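Local coordinates for protein putative xylanase (Bacteroides fragilis, PDB 2P1G) that is of unknown function but may hydrolyse glycosyl bonds, and belongs to an N-acetylmuramoyl-L-alanine amidase-like family, at residues 90-95 / 187-192; 119-124 / 150-155. All blocks are in the same frame, centred on the assembly; numbering follows the deposited sequence.

Contact 1 (90-95 / 187-192); sequences HYISDW and LDVSHM
Tyr91, the N-cap residue of helix 92-101, turns the edge of its ring to Asp188, whose OD1 lies near the ring plane, 3.9 Å from Tyr91 CD1. CE1 also packs on CD2 of Leu187, and the hydroxyl reaches beyond both segments to Glu148. Ile92 follows at the start of the helix. Its CD1 rests 3.6 Å from Val189 CG1, while CG2 meets both that methyl and Met192 SD, so Ile92 packs against residues on the two sides of the corner that the chain turns at Ser190. The amide N of Ile92 binds a water at 3.0 Å, which donates to OD1 of Asp188. Ser93 grips the other carboxylate oxygen twice: its N donates to OD2 at 2.7 Å, nearly in line with the C-O bond, and its OG donates to OD2 at 2.6 Å through the anti lone pair. With CG of Asp188 between its backbone N and carbonyl carbon (chi1 44°), the carboxylate is directed to this N-H and hydroxyl at the start of helix 92-101. Two residues on, Trp95 has the methyl CE of Met192 over one face. Met192 SD makes a Met-aromatic contact with the same ring, set obliquely, 4.3 Å from the centroid of the six-membered ring and 30° off its normal; the indole NE1 is held by Glu48. Beside Met192, His191 touches Cys43 at the start of helix 43-54, an arrangement reminiscent of the Cys-His pair in papain-like clan CA proteins. Ser93 N, Ser93 OG and the water, together with the helix N-terminus, would favour the ionised form of the buried Asp188 carboxylate.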
# COMPACT_ATOMS: atom_id res chain seq x y z
N HIS A 90 5.86 -7.25 -1.80
CA HIS A 90 5.68 -6.50 -3.05
C HIS A 90 4.23 -6.37 -3.49
O HIS A 90 3.83 -5.32 -3.98
CB HIS A 90 6.47 -7.18 -4.16
CG HIS A 90 7.93 -7.32 -3.83
ND1 HIS A 90 8.76 -6.23 -3.74
CD2 HIS A 90 8.69 -8.41 -3.56
CE1 HIS A 90 9.98 -6.64 -3.42
NE2 HIS A 90 9.96 -7.95 -3.30
N TYR A 91 3.45 -7.44 -3.38
CA TYR A 91 2.03 -7.30 -3.71
C TYR A 91 1.31 -6.72 -2.53
O TYR A 91 1.42 -7.22 -1.42
CB TYR A 91 1.42 -8.65 -4.03
CG TYR A 91 1.76 -9.16 -5.42
CD1 TYR A 91 1.08 -8.68 -6.54
CD2 TYR A 91 2.76 -10.09 -5.59
CE1 TYR A 91 1.39 -9.14 -7.82
CE2 TYR A 91 3.07 -10.57 -6.86
CZ TYR A 91 2.39 -10.09 -7.96
OH TYR A 91 2.70 -10.56 -9.20
N ILE A 92 0.52 -5.68 -2.78
CA ILE A 92 -0.25 -5.03 -1.71
C ILE A 92 -1.24 -5.94 -0.97
O ILE A 92 -1.41 -5.80 0.23
CB ILE A 92 -0.83 -3.70 -2.19
CG1 ILE A 92 0.33 -2.76 -2.53
CG2 ILE A 92 -1.71 -3.06 -1.12
CD1 ILE A 92 -0.09 -1.49 -3.28
N SER A 93 -1.85 -6.92 -1.66
CA SER A 93 -2.72 -7.88 -0.96
C SER A 93 -1.95 -8.60 0.10
O SER A 93 -2.46 -8.86 1.18
CB SER A 93 -3.32 -8.93 -1.91
OG SER A 93 -4.21 -8.29 -2.81
N ASP A 94 -0.71 -8.94 -0.22
CA ASP A 94 0.15 -9.68 0.68
C ASP A 94 0.57 -8.77 1.86
O ASP A 94 0.56 -9.18 3.02
CB ASP A 94 1.37 -10.10 -0.13
CG ASP A 94 2.09 -11.28 0.45
OD1 ASP A 94 1.63 -11.91 1.44
OD2 ASP A 94 3.17 -11.59 -0.11
N TRP A 95 0.95 -7.54 1.52
CA TRP A 95 1.29 -6.49 2.47
C TRP A 95 0.15 -6.27 3.47
O TRP A 95 0.35 -6.21 4.70
CB TRP A 95 1.60 -5.21 1.71
CG TRP A 95 2.13 -4.05 2.50
CD1 TRP A 95 3.44 -3.71 2.66
CD2 TRP A 95 1.37 -3.06 3.20
NE1 TRP A 95 3.55 -2.57 3.44
CE2 TRP A 95 2.28 -2.15 3.77
CE3 TRP A 95 -0.01 -2.84 3.38
CZ2 TRP A 95 1.87 -1.04 4.52
CZ3 TRP A 95 -0.41 -1.75 4.13
CH2 TRP A 95 0.52 -0.86 4.69
N LEU A 187 -2.62 -8.12 -11.30
CA LEU A 187 -2.47 -7.26 -10.13
C LEU A 187 -3.81 -7.11 -9.39
O LEU A 187 -4.89 -7.37 -9.94
CB LEU A 187 -1.97 -5.85 -10.55
CG LEU A 187 -0.60 -5.72 -11.21
CD1 LEU A 187 -0.41 -4.33 -11.76
CD2 LEU A 187 0.49 -6.01 -10.18
N ASP A 188 -3.68 -6.69 -8.13
CA ASP A 188 -4.73 -6.61 -7.15
C ASP A 188 -5.09 -5.15 -6.81
O ASP A 188 -6.25 -4.78 -6.70
CB ASP A 188 -4.24 -7.30 -5.84
CG ASP A 188 -2.75 -6.93 -5.41
OD1 ASP A 188 -1.96 -6.35 -6.13
OD2 ASP A 188 -2.35 -7.29 -4.31
N VAL A 189 -4.05 -4.35 -6.64
CA VAL A 189 -4.17 -3.01 -6.09
C VAL A 189 -3.12 -2.23 -6.87
O VAL A 189 -1.98 -2.69 -7.04
CB VAL A 189 -3.82 -2.97 -4.57
CG1 VAL A 189 -3.60 -1.53 -4.09
CG2 VAL A 189 -4.90 -3.69 -3.72
N SER A 190 -3.51 -1.07 -7.38
CA SER A 190 -2.59 -0.30 -8.20
C SER A 190 -1.93 0.82 -7.41
O SER A 190 -0.85 1.28 -7.78
CB SER A 190 -3.33 0.29 -9.38
OG SER A 190 -4.38 1.08 -8.92
N HIS A 191 -2.55 1.24 -6.31
CA HIS A 191 -2.11 2.43 -5.59
C HIS A 191 -2.68 2.39 -4.17
O HIS A 191 -3.70 1.77 -3.94
CB HIS A 191 -2.68 3.65 -6.32
CG HIS A 191 -2.06 4.95 -5.93
ND1 HIS A 191 -2.82 6.06 -5.63
CD2 HIS A 191 -0.77 5.32 -5.81
CE1 HIS A 191 -2.01 7.06 -5.32
NE2 HIS A 191 -0.76 6.64 -5.42
N MET A 192 -2.00 3.04 -3.23
CA MET A 192 -2.53 3.21 -1.87
C MET A 192 -2.31 4.67 -1.46
O MET A 192 -1.48 5.39 -2.03
CB MET A 192 -1.77 2.34 -0.85
CG MET A 192 -2.19 0.84 -0.58
SD MET A 192 -1.30 0.22 0.95
CE MET A 192 0.30 0.90 0.62
O HOH W 1 0.11 -4.99 -5.65

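Contact 2 (119-124 / 150-155); sequences LSLSYM and ALSGKE
Leu119 and the type II beta turn Leu151-Lys154 form a G1 beta bulge at the end of the short antiparallel ribbon of strands 116-118 and 155-157, with Gly153 and Lys154 together opposite the single residue Leu119. Leu119 N donates to Lys154 O at 2.8 Å, and Gly153 N returns a bond to Leu119 O at 2.8 Å, almost straight at 174°. A third bond lies further along the chain, where Leu121 N gives its hydrogen to the side-chain OG of Ser152. Around these, Leu121 CD1 makes an apolar contact 3.6 Å from Leu151 CB, the two side chains lying obliquely. Leu119 CB packs separately on the Leu151 carbonyl oxygen. The turn itself is tied by Lys154 N to Leu151 O at 3.3 Å, and Gly153 supplies the positive phi (93°) needed both at the third position of the turn and at the first of the bulge. Outside the pair, the Leu119 and Leu151 side chains touch helix 92-101 at Ser93 and Asp94. Ser152 sets the final link: with its OG beside the backbone N (chi1 -61°), the hydroxyl hydrogen goes back to Glu148 O in the last helical turn, while the oxygen accepts from Leu121 N at 2.9 Å.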
# COMPACT_ATOMS: atom_id res chain seq x y z
N LEU A 119 -8.63 -12.75 -5.75
CA LEU A 119 -7.29 -12.28 -6.12
C LEU A 119 -6.76 -13.09 -7.28
O LEU A 119 -7.02 -14.30 -7.36
CB LEU A 119 -6.32 -12.36 -4.94
CG LEU A 119 -6.68 -11.62 -3.65
CD1 LEU A 119 -5.60 -11.88 -2.65
CD2 LEU A 119 -6.87 -10.10 -3.85
N SER A 120 -6.04 -12.43 -8.18
CA SER A 120 -5.37 -13.11 -9.29
C SER A 120 -4.07 -12.36 -9.53
O SER A 120 -4.07 -11.33 -10.22
CB SER A 120 -6.22 -13.12 -10.56
OG SER A 120 -5.59 -13.93 -11.56
N LEU A 121 -3.00 -12.87 -8.92
CA LEU A 121 -1.68 -12.24 -8.96
C LEU A 121 -0.72 -13.02 -9.88
O LEU A 121 -0.62 -14.24 -9.78
CB LEU A 121 -1.10 -12.20 -7.55
CG LEU A 121 -2.01 -11.64 -6.45
CD1 LEU A 121 -1.36 -11.80 -5.11
CD2 LEU A 121 -2.32 -10.18 -6.76
N SER A 122 -0.02 -12.30 -10.76
CA SER A 122 0.90 -12.94 -11.71
C SER A 122 1.80 -11.96 -12.42
O SER A 122 2.65 -12.38 -13.20
CB SER A 122 0.13 -13.78 -12.75
OG SER A 122 -0.81 -13.01 -13.50
N TYR A 123 1.62 -10.67 -12.16
CA TYR A 123 2.33 -9.66 -12.94
C TYR A 123 3.82 -9.83 -12.80
O TYR A 123 4.52 -9.80 -13.79
CB TYR A 123 1.94 -8.25 -12.54
CG TYR A 123 2.52 -7.19 -13.46
CD1 TYR A 123 1.80 -6.68 -14.53
CD2 TYR A 123 3.82 -6.70 -13.24
CE1 TYR A 123 2.34 -5.66 -15.37
CE2 TYR A 123 4.38 -5.72 -14.09
CZ TYR A 123 3.63 -5.21 -15.14
OH TYR A 123 4.20 -4.24 -15.96
N MET A 124 4.31 -9.98 -11.57
CA MET A 124 5.75 -9.98 -11.37
C MET A 124 6.42 -11.18 -12.03
O MET A 124 7.45 -11.04 -12.68
CB MET A 124 6.10 -9.92 -9.87
CG MET A 124 5.65 -8.64 -9.16
SD MET A 124 6.23 -8.55 -7.43
CE MET A 124 7.97 -8.13 -7.69
N ALA A 150 -0.20 -18.90 -4.00
CA ALA A 150 -0.78 -19.12 -2.67
C ALA A 150 -1.82 -18.06 -2.35
O ALA A 150 -2.74 -18.33 -1.58
CB ALA A 150 0.29 -19.13 -1.61
N LEU A 151 -1.69 -16.87 -2.93
CA LEU A 151 -2.68 -15.80 -2.74
C LEU A 151 -3.80 -15.80 -3.77
O LEU A 151 -4.93 -15.38 -3.47
CB LEU A 151 -1.98 -14.42 -2.70
CG LEU A 151 -1.44 -14.00 -1.33
CD1 LEU A 151 -0.75 -12.64 -1.40
CD2 LEU A 151 -2.57 -13.96 -0.30
N SER A 152 -3.52 -16.26 -4.98
CA SER A 152 -4.53 -16.25 -6.04
C SER A 152 -5.68 -17.21 -5.74
O SER A 152 -5.46 -18.31 -5.20
CB SER A 152 -3.89 -16.53 -7.40
OG SER A 152 -2.94 -15.51 -7.67
N GLY A 153 -6.89 -16.77 -6.03
CA GLY A 153 -8.11 -17.54 -5.75
C GLY A 153 -8.73 -17.20 -4.41
O GLY A 153 -9.88 -17.58 -4.14
N LYS A 154 -7.99 -16.51 -3.55
CA LYS A 154 -8.51 -16.11 -2.24
C LYS A 154 -9.37 -14.87 -2.40
O LYS A 154 -9.13 -14.05 -3.29
CB LYS A 154 -7.39 -15.80 -1.24
CG LYS A 154 -6.34 -16.88 -1.07
CD LYS A 154 -6.78 -18.01 -0.19
CE LYS A 154 -5.61 -18.97 0.03
NZ LYS A 154 -5.77 -19.77 1.29
N GLU A 155 -10.37 -14.70 -1.53
CA GLU A 155 -11.24 -13.54 -1.67
C GLU A 155 -10.87 -12.47 -0.66
O GLU A 155 -10.42 -12.78 0.45
CB GLU A 155 -12.70 -13.93 -1.46
CG GLU A 155 -13.03 -14.20 -0.03
CD GLU A 155 -14.51 -14.34 0.20
OE1 GLU A 155 -15.21 -14.80 -0.74
OE2 GLU A 155 -14.95 -14.01 1.33

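The two contacts lie with their centres 10 Å apart, contact 1 close to the middle of the chain and contact 2 nearer the surface. Both segments of contact 2 fall within the sequence between those of contact 1: 90-95, 119-124, 150-155 and 187-192 follow in that order. The start of helix 92-101 joins them. It faces strand 189-198 of the main antiparallel sheet in contact 1, and its N-cap residue reaches contact 2, where Tyr91 OH lies 2.9 Å from Met124 N, a probable hydrogen bond. Within one fold, helix 92-101 thus joins the central sheet to the outer helix 138-151 and the two-stranded ribbon.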